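Local coordinates for Sn-glycerol-3-phosphate ABC transporter substrate-binding protein UspB (Mycobacterium tuberculosis, PDB 4MFI) that binds glycerophosphocholine as the substrate-binding subunit of an ABC transporter and probably hands it on for import, at residues A[153-158]-A[206-211]; A[215-220]-A[238-243]; A[72-75]-A[80-83]. One frame throughout, in Å; residues are numbered along the deposited sequence.

Contact 1. Residues A[153-158]-A[206-211]; sequences STPLFY and ISWTFQ
Pro155 lies over one face of the Trp208 indole. Its CG stands 3.8 Å from the centroid of the six-membered ring of Trp208 and 7° off the ring normal, a CH-pi contact. The neighbouring CD leans to one side and comes within 3.5 Å of Trp208 CZ2. The two side chains approach from opposite directions. CG of Trp208 is anti to its own backbone N (chi1 -170°), which sends the indole out from the helix toward the strand. The far corner of the six-membered ring then meets the main chain, with Trp208 CH2 3.4 Å from Thr154 C. Ser153 OG approaches the same corner obliquely, 3.8 Å from CH2 of Trp208. The polar end of the indole is used as well: NE1 gives a hydrogen bond to Thr304 O. Thr154 faces away from the tryptophan, and its OG1 bonds Pro155 O at 2.9 Å. The hydroxyl sits above the plane of that carbonyl, which also accepts a hydrogen bond from Gln374 NE2. The buried contact sets helix 206-209 against strand 144-160, in the mixed sheet of the alpha/beta solute-binding fold. No hydrogen bond joins the two segments. Their cohesion is apolar and CH-pi in kind, while the bond from NE1 to Thr304 is consistent with holding the indole in the rotation that presents its face to the proline.

Contact 2. Residues A[215-220]-A[238-243]; sequences WAFGGA and GNFYRN
The backbones of the two segments stay well apart, and their nearest alpha carbons, Phe217 CA and Phe240 CA, are 9.3 Å from each other. Phe217 sits at the C-terminal end of helix 211-216, which finishes in a Schellman motif. Gly218 follows with a positive phi of 88°, and its N bonds Trp215 O at 2.9 Å. Phe240 belongs to helix 232-245, so the contact joins a helix end to the flank of another helix, within the alpha/beta fold of a solute-binding protein. Between these two segments the gap is bridged by the Phe217 and Phe240 side chains. With chi1 at -82° the Phe217 ring swings beside its own backbone N and toward the neighbouring helix. Phe240 uses the other setting, with CG anti to the backbone N. The side chains cross at about a right angle. Their ring centroids are 4.9 Å apart and the planes meet at 52°, an oblique pairing that is neither a stack nor a T. The CE2-CZ side of the Phe217 ring does the touching. CE2 comes over a face of Phe240, toward the rim at the CG end. The contact is purely apolar and lies near the surface. Helix 177-191 borders it: Phe217 touches Trp177 and Ser178, and Phe240 touches Asp181. On the Phe217 ring, CZ lies 3.7 Å from Phe240 CD1, while CE2 makes the closest approach, 3.6 Å from Phe240 CG.

Contact 3. Residues A[72-75]-A[80-83]; sequences IDAG and EVAQ
Val81 lays one methyl against Ala74, with CG2 4.0 Å from Ala74 CB. The pair packs the start of a helix against the end of a strand. It belongs to a beta-alpha-beta crossover: strand 69-73 leads into helix 78-88, which leads on to strand 97-101. Both strands pair in parallel with strand 39-43 in the main sheet, as in the alpha/beta lobes of solute-binding proteins. Val81 is turned so that CG2 is anti to the carbonyl carbon. This sets CG2 slightly nearer Ala74 than CG1. CG2 also lies 3.8 Å from Ala74 O. The same oxygen meets Val81 CA at 3.5 Å in a CA-H...O contact, with an angle of 143° at the hydrogen. Such a contact is weak, and no conventional hydrogen bond crosses between 72-75 and 80-83. Around the apolar pair, Trp42 of strand 39-43 touches Ala74, and Ser44 touches Val81.

Gly75 comes next to Glu80, and here the main chain itself is the surface that is met. Gly75 CA lies 3.8 Å from Glu80 CB, so the main chain packs directly on the helix. Gly75 adopts a positive phi of 154°, an extended conformation open mainly to glycine. Asp73 OD1 accepts a weak hydrogen bond from Gly75 N, at 3.3 Å, in the pattern of an Asx turn, and so links the strand end to the turn. Glu80 extends beyond CG and brings its carboxylate back alongside the turn. Its OE1 accepts a hydrogen bond from Lys76 N and lies 3.5 Å from Gly75 CA.

From the N terminus, contact 3 comes first and closes the short turn between strand 69-73 and helix 78-88. Contact 1 follows, closing a longer excursion of 47 residues from strand 144-160 to helix 206-209. Contact 2 then closes the 17 residues between the end of helix 211-216 and helix 232-245. The three follow in series, so none nests in or crosses another. Contacts 1 and 2 are neighbours: the Phe210 ring of 206-211 packs on Tyr241 and Gly238 of 238-243. Contacts 1 and 3 reach the same mixed sheet but do not touch, their centres about 25 Å apart. Contacts 2 and 3 lie on opposite sides of the chain's centre.

Contact 1. Residues A[153-158]-A[206-211]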
loop_
_atom_site.group_PDB
_atom_site.type_symbol
_atom_site.label_atom_id
_atom_site.label_comp_id
_atom_site.label_asym_id
_atom_site.label_seq_id
_atom_site.Cartn_x
_atom_site.Cartn_y
_atom_site.Cartn_z
ATOM N N SER A 153 0.038 0.066 -4.532
ATOM C CA SER A 153 -0.990 1.095 -4.496
ATOM C C SER A 153 -0.533 2.202 -3.561
ATOM O O SER A 153 0.463 2.050 -2.849
ATOM C CB SER A 153 -2.263 0.494 -3.924
ATOM O OG SER A 153 -1.988 0.002 -2.623
ATOM N N THR A 154 -1.258 3.317 -3.566
ATOM C CA THR A 154 -1.100 4.351 -2.546
ATOM C C THR A 154 -2.480 4.890 -2.206
ATOM O O THR A 154 -3.447 4.639 -2.929
ATOM C CB THR A 154 -0.259 5.561 -3.027
ATOM O OG1 THR A 154 -1.041 6.352 -3.929
ATOM C CG2 THR A 154 1.041 5.131 -3.687
ATOM N N PRO A 155 -2.585 5.648 -1.111
ATOM C CA PRO A 155 -3.826 6.403 -0.932
ATOM C C PRO A 155 -3.942 7.525 -1.969
ATOM O O PRO A 155 -2.944 7.969 -2.553
ATOM C CB PRO A 155 -3.671 6.988 0.476
ATOM C CG PRO A 155 -2.727 6.042 1.168
ATOM C CD PRO A 155 -1.737 5.699 0.093
ATOM N N LEU A 156 -5.171 7.974 -2.183
ATOM C CA LEU A 156 -5.481 9.027 -3.138
ATOM C C LEU A 156 -6.620 9.850 -2.543
ATOM O O LEU A 156 -7.469 9.306 -1.836
ATOM C CB LEU A 156 -5.921 8.393 -4.454
ATOM C CG LEU A 156 -5.891 9.265 -5.703
ATOM C CD1 LEU A 156 -4.485 9.777 -5.958
ATOM C CD2 LEU A 156 -6.406 8.463 -6.899
ATOM N N PHE A 157 -6.632 11.156 -2.808
ATOM C CA PHE A 157 -7.684 12.037 -2.300
ATOM C C PHE A 157 -8.741 12.221 -3.386
ATOM O O PHE A 157 -8.486 12.838 -4.417
ATOM C CB PHE A 157 -7.082 13.387 -1.871
ATOM C CG PHE A 157 -8.034 14.270 -1.109
ATOM C CD1 PHE A 157 -9.001 15.023 -1.774
ATOM C CD2 PHE A 157 -7.947 14.373 0.277
ATOM C CE1 PHE A 157 -9.889 15.843 -1.059
ATOM C CE2 PHE A 157 -8.815 15.197 0.993
ATOM C CZ PHE A 157 -9.791 15.929 0.326
ATOM N N TYR A 158 -9.924 11.662 -3.160
ATOM C CA TYR A 158 -11.021 11.746 -4.112
ATOM C C TYR A 158 -11.946 12.886 -3.718
ATOM O O TYR A 158 -12.260 13.050 -2.536
ATOM C CB TYR A 158 -11.814 10.438 -4.112
ATOM C CG TYR A 158 -11.051 9.232 -4.617
ATOM C CD1 TYR A 158 -11.099 8.879 -5.961
ATOM C CD2 TYR A 158 -10.297 8.430 -3.755
ATOM C CE1 TYR A 158 -10.428 7.771 -6.443
ATOM C CE2 TYR A 158 -9.603 7.311 -4.235
ATOM C CZ TYR A 158 -9.674 6.991 -5.585
ATOM O OH TYR A 158 -9.016 5.883 -6.091
ATOM N N ILE A 206 -7.947 2.266 8.078
ATOM C CA ILE A 206 -7.633 3.580 8.633
ATOM C C ILE A 206 -6.178 3.733 9.117
ATOM O O ILE A 206 -5.601 4.805 8.970
ATOM C CB ILE A 206 -8.654 4.005 9.728
ATOM C CG1 ILE A 206 -8.479 5.477 10.127
ATOM C CG2 ILE A 206 -8.532 3.104 10.947
ATOM C CD1 ILE A 206 -8.686 6.449 8.977
ATOM N N SER A 207 -5.553 2.683 9.656
ATOM C CA SER A 207 -4.142 2.873 10.024
ATOM C C SER A 207 -3.268 3.150 8.807
ATOM O O SER A 207 -2.245 3.820 8.914
ATOM C CB SER A 207 -3.563 1.719 10.847
ATOM O OG SER A 207 -3.409 0.547 10.065
ATOM N N TRP A 208 -3.681 2.653 7.643
ATOM C CA TRP A 208 -2.962 2.946 6.408
ATOM C C TRP A 208 -3.203 4.373 5.933
ATOM O O TRP A 208 -2.250 5.105 5.658
ATOM C CB TRP A 208 -3.372 1.952 5.322
ATOM C CG TRP A 208 -2.539 1.989 4.077
ATOM C CD1 TRP A 208 -1.184 1.808 3.980
ATOM C CD2 TRP A 208 -3.017 2.155 2.736
ATOM N NE1 TRP A 208 -0.792 1.869 2.662
ATOM C CE2 TRP A 208 -1.900 2.078 1.879
ATOM C CE3 TRP A 208 -4.287 2.366 2.175
ATOM C CZ2 TRP A 208 -2.012 2.190 0.492
ATOM C CZ3 TRP A 208 -4.397 2.489 0.799
ATOM C CH2 TRP A 208 -3.267 2.398 -0.029
ATOM N N THR A 209 -4.470 4.771 5.837
ATOM C CA THR A 209 -4.792 6.089 5.290
ATOM C C THR A 209 -4.486 7.237 6.249
ATOM O O THR A 209 -4.183 8.343 5.799
ATOM C CB THR A 209 -6.251 6.207 4.809
ATOM O OG1 THR A 209 -7.135 6.029 5.920
ATOM C CG2 THR A 209 -6.562 5.180 3.717
ATOM N N PHE A 210 -4.551 7.000 7.554
ATOM C CA PHE A 210 -4.237 8.050 8.534
ATOM C C PHE A 210 -2.741 8.322 8.608
ATOM O O PHE A 210 -2.313 9.363 9.101
ATOM C CB PHE A 210 -4.778 7.665 9.922
ATOM C CG PHE A 210 -4.431 8.649 11.015
ATOM C CD1 PHE A 210 -5.101 9.859 11.121
ATOM C CD2 PHE A 210 -3.441 8.347 11.948
ATOM C CE1 PHE A 210 -4.778 10.760 12.130
ATOM C CE2 PHE A 210 -3.117 9.243 12.959
ATOM C CZ PHE A 210 -3.787 10.450 13.049
ATOM N N GLN A 211 -1.941 7.381 8.119
ATOM C CA GLN A 211 -0.499 7.516 8.177
ATOM C C GLN A 211 -0.042 8.813 7.521
ATOM O O GLN A 211 0.866 9.487 8.014
ATOM C CB GLN A 211 0.138 6.331 7.459
ATOM C CG GLN A 211 1.124 5.609 8.306
ATOM C CD GLN A 211 1.729 4.382 7.656
ATOM O OE1 GLN A 211 2.809 3.954 8.054
ATOM N NE2 GLN A 211 1.032 3.793 6.673
#

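Contact 2. Residues A[215-220]-A[238-243]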
loop_
_atom_site.group_PDB
_atom_site.type_symbol
_atom_site.label_atom_id
_atom_site.label_comp_id
_atom_site.label_asym_id
_atom_site.label_seq_id
_atom_site.Cartn_x
_atom_site.Cartn_y
_atom_site.Cartn_z
ATOM N N TRP A 215 1.890 11.947 9.365
ATOM C CA TRP A 215 3.181 12.444 8.894
ATOM C C TRP A 215 3.143 13.934 8.517
ATOM O O TRP A 215 4.092 14.673 8.794
ATOM C CB TRP A 215 3.635 11.649 7.674
ATOM C CG TRP A 215 4.050 10.233 7.949
ATOM C CD1 TRP A 215 4.536 9.714 9.125
ATOM C CD2 TRP A 215 4.031 9.156 7.010
ATOM N NE1 TRP A 215 4.819 8.373 8.960
ATOM C CE2 TRP A 215 4.523 8.012 7.669
ATOM C CE3 TRP A 215 3.646 9.051 5.666
ATOM C CZ2 TRP A 215 4.634 6.779 7.031
ATOM C CZ3 TRP A 215 3.760 7.830 5.035
ATOM C CH2 TRP A 215 4.255 6.712 5.714
ATOM N N ALA A 216 2.066 14.363 7.857
ATOM C CA ALA A 216 1.945 15.748 7.415
ATOM C C ALA A 216 1.976 16.726 8.589
ATOM O O ALA A 216 2.434 17.868 8.454
ATOM C CB ALA A 216 0.668 15.933 6.604
ATOM N N PHE A 217 1.494 16.262 9.738
ATOM C CA PHE A 217 1.452 17.067 10.958
ATOM C C PHE A 217 2.683 16.851 11.840
ATOM O O PHE A 217 2.766 17.404 12.938
ATOM C CB PHE A 217 0.165 16.767 11.740
ATOM C CG PHE A 217 -1.048 17.506 11.234
ATOM C CD1 PHE A 217 -1.082 18.897 11.257
ATOM C CD2 PHE A 217 -2.167 16.820 10.763
ATOM C CE1 PHE A 217 -2.200 19.594 10.815
ATOM C CE2 PHE A 217 -3.300 17.514 10.315
ATOM C CZ PHE A 217 -3.313 18.902 10.341
ATOM N N GLY A 218 3.642 16.063 11.353
ATOM C CA GLY A 218 4.877 15.823 12.079
ATOM C C GLY A 218 4.812 14.652 13.040
ATOM O O GLY A 218 5.754 14.423 13.797
ATOM N N GLY A 219 3.704 13.917 13.017
ATOM C CA GLY A 219 3.554 12.734 13.842
ATOM C C GLY A 219 4.050 11.473 13.159
ATOM O O GLY A 219 4.443 11.489 11.987
ATOM N N ALA A 220 4.014 10.364 13.895
ATOM C CA ALA A 220 4.303 9.047 13.339
ATOM C C ALA A 220 3.842 8.019 14.348
ATOM O O ALA A 220 3.754 8.309 15.543
ATOM C CB ALA A 220 5.789 8.888 13.081
ATOM N N GLY A 238 -3.942 12.987 15.882
ATOM C CA GLY A 238 -5.091 12.226 16.358
ATOM C C GLY A 238 -6.278 13.121 16.677
ATOM O O GLY A 238 -7.427 12.791 16.358
ATOM N N ASN A 239 -6.006 14.264 17.300
ATOM C CA ASN A 239 -7.066 15.215 17.611
ATOM C C ASN A 239 -7.624 15.924 16.385
ATOM O O ASN A 239 -8.804 16.235 16.346
ATOM C CB ASN A 239 -6.611 16.207 18.682
ATOM C CG ASN A 239 -6.669 15.608 20.071
ATOM O OD1 ASN A 239 -5.669 15.531 20.776
ATOM N ND2 ASN A 239 -7.854 15.162 20.464
ATOM N N PHE A 240 -6.792 16.147 15.371
ATOM C CA PHE A 240 -7.285 16.664 14.092
ATOM C C PHE A 240 -8.357 15.723 13.535
ATOM O O PHE A 240 -9.445 16.147 13.132
ATOM C CB PHE A 240 -6.127 16.794 13.098
ATOM C CG PHE A 240 -6.561 17.012 11.686
ATOM C CD1 PHE A 240 -6.844 18.294 11.232
ATOM C CD2 PHE A 240 -6.669 15.948 10.800
ATOM C CE1 PHE A 240 -7.235 18.515 9.925
ATOM C CE2 PHE A 240 -7.082 16.169 9.477
ATOM C CZ PHE A 240 -7.359 17.452 9.051
ATOM N N TYR A 241 -8.034 14.435 13.535
ATOM C CA TYR A 241 -8.943 13.396 13.083
ATOM C C TYR A 241 -10.202 13.339 13.958
ATOM O O TYR A 241 -11.320 13.348 13.451
ATOM C CB TYR A 241 -8.181 12.066 13.078
ATOM C CG TYR A 241 -9.011 10.809 13.022
ATOM C CD1 TYR A 241 -9.252 10.073 14.174
ATOM C CD2 TYR A 241 -9.520 10.328 11.814
ATOM C CE1 TYR A 241 -9.981 8.905 14.133
ATOM C CE2 TYR A 241 -10.251 9.153 11.767
ATOM C CZ TYR A 241 -10.480 8.449 12.934
ATOM O OH TYR A 241 -11.207 7.284 12.908
ATOM N N ARG A 242 -10.028 13.295 15.276
ATOM C CA ARG A 242 -11.176 13.227 16.171
ATOM C C ARG A 242 -12.081 14.441 16.006
ATOM O O ARG A 242 -13.307 14.304 15.984
ATOM C CB ARG A 242 -10.726 13.107 17.629
ATOM C CG ARG A 242 -11.869 12.870 18.601
ATOM C CD ARG A 242 -11.352 12.691 20.028
ATOM N NE ARG A 242 -12.463 12.447 20.940
ATOM C CZ ARG A 242 -13.260 13.405 21.399
ATOM N NH1 ARG A 242 -13.040 14.667 21.042
ATOM N NH2 ARG A 242 -14.269 13.106 22.208
ATOM N N ASN A 243 -11.484 15.627 15.902
ATOM C CA ASN A 243 -12.268 16.845 15.786
ATOM C C ASN A 243 -12.994 16.931 14.452
ATOM O O ASN A 243 -14.079 17.495 14.369
ATOM C CB ASN A 243 -11.395 18.082 15.991
ATOM C CG ASN A 243 -10.927 18.228 17.416
ATOM O OD1 ASN A 243 -11.503 17.644 18.338
ATOM N ND2 ASN A 243 -9.888 19.029 17.612
#

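Contact 3. Residues A[72-75]-A[80-83]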
loop_
_atom_site.group_PDB
_atom_site.type_symbol
_atom_site.label_atom_id
_atom_site.label_comp_id
_atom_site.label_asym_id
_atom_site.label_seq_id
_atom_site.Cartn_x
_atom_site.Cartn_y
_atom_site.Cartn_z
ATOM N N ILE A 72 0.168 -20.829 -9.467
ATOM C CA ILE A 72 -0.579 -21.518 -8.432
ATOM C C ILE A 72 -1.524 -20.534 -7.758
ATOM O O ILE A 72 -1.087 -19.473 -7.320
ATOM C CB ILE A 72 0.376 -22.073 -7.358
ATOM C CG1 ILE A 72 1.411 -23.010 -7.981
ATOM C CG2 ILE A 72 -0.401 -22.778 -6.256
ATOM C CD1 ILE A 72 0.805 -24.236 -8.589
ATOM N N ASP A 73 -2.813 -20.871 -7.688
ATOM C CA ASP A 73 -3.758 -20.088 -6.891
ATOM C C ASP A 73 -3.507 -20.405 -5.420
ATOM O O ASP A 73 -3.965 -21.428 -4.901
ATOM C CB ASP A 73 -5.207 -20.404 -7.273
ATOM C CG ASP A 73 -6.208 -19.418 -6.668
ATOM O OD1 ASP A 73 -5.852 -18.700 -5.705
ATOM O OD2 ASP A 73 -7.359 -19.364 -7.158
ATOM N N ALA A 74 -2.784 -19.513 -4.753
ATOM C CA ALA A 74 -2.311 -19.763 -3.398
ATOM C C ALA A 74 -3.220 -19.145 -2.339
ATOM O O ALA A 74 -2.918 -19.191 -1.145
ATOM C CB ALA A 74 -0.881 -19.248 -3.243
ATOM N N GLY A 75 -4.341 -18.573 -2.762
ATOM C CA GLY A 75 -5.267 -17.995 -1.803
ATOM C C GLY A 75 -6.109 -16.885 -2.393
ATOM O O GLY A 75 -5.779 -16.346 -3.447
ATOM N N GLU A 80 -4.195 -15.386 3.081
ATOM C CA GLU A 80 -4.262 -16.805 2.750
ATOM C C GLU A 80 -2.969 -17.299 2.109
ATOM O O GLU A 80 -2.518 -18.412 2.393
ATOM C CB GLU A 80 -5.470 -17.106 1.859
ATOM C CG GLU A 80 -6.800 -16.941 2.575
ATOM C CD GLU A 80 -7.960 -17.517 1.793
ATOM O OE1 GLU A 80 -7.735 -18.033 0.669
ATOM O OE2 GLU A 80 -9.099 -17.453 2.309
ATOM N N VAL A 81 -2.362 -16.478 1.254
ATOM C CA VAL A 81 -1.080 -16.857 0.665
ATOM C C VAL A 81 -0.045 -17.048 1.767
ATOM O O VAL A 81 0.726 -18.008 1.745
ATOM C CB VAL A 81 -0.580 -15.817 -0.349
ATOM C CG1 VAL A 81 0.802 -16.194 -0.868
ATOM C CG2 VAL A 81 -1.563 -15.699 -1.503
ATOM N N ALA A 82 -0.044 -16.139 2.737
ATOM C CA ALA A 82 0.910 -16.212 3.831
ATOM C C ALA A 82 0.759 -17.511 4.631
ATOM O O ALA A 82 1.764 -18.137 4.984
ATOM C CB ALA A 82 0.783 -14.998 4.732
ATOM N N GLN A 83 -0.478 -17.917 4.932
ATOM C CA GLN A 83 -0.684 -19.164 5.673
ATOM C C GLN A 83 -0.268 -20.388 4.863
ATOM O O GLN A 83 0.296 -21.340 5.407
ATOM C CB GLN A 83 -2.127 -19.310 6.154
ATOM C CG GLN A 83 -2.573 -18.221 7.126
ATOM C CD GLN A 83 -1.673 -18.081 8.350
ATOM O OE1 GLN A 83 -0.949 -19.005 8.723
ATOM N NE2 GLN A 83 -1.729 -16.921 8.988
#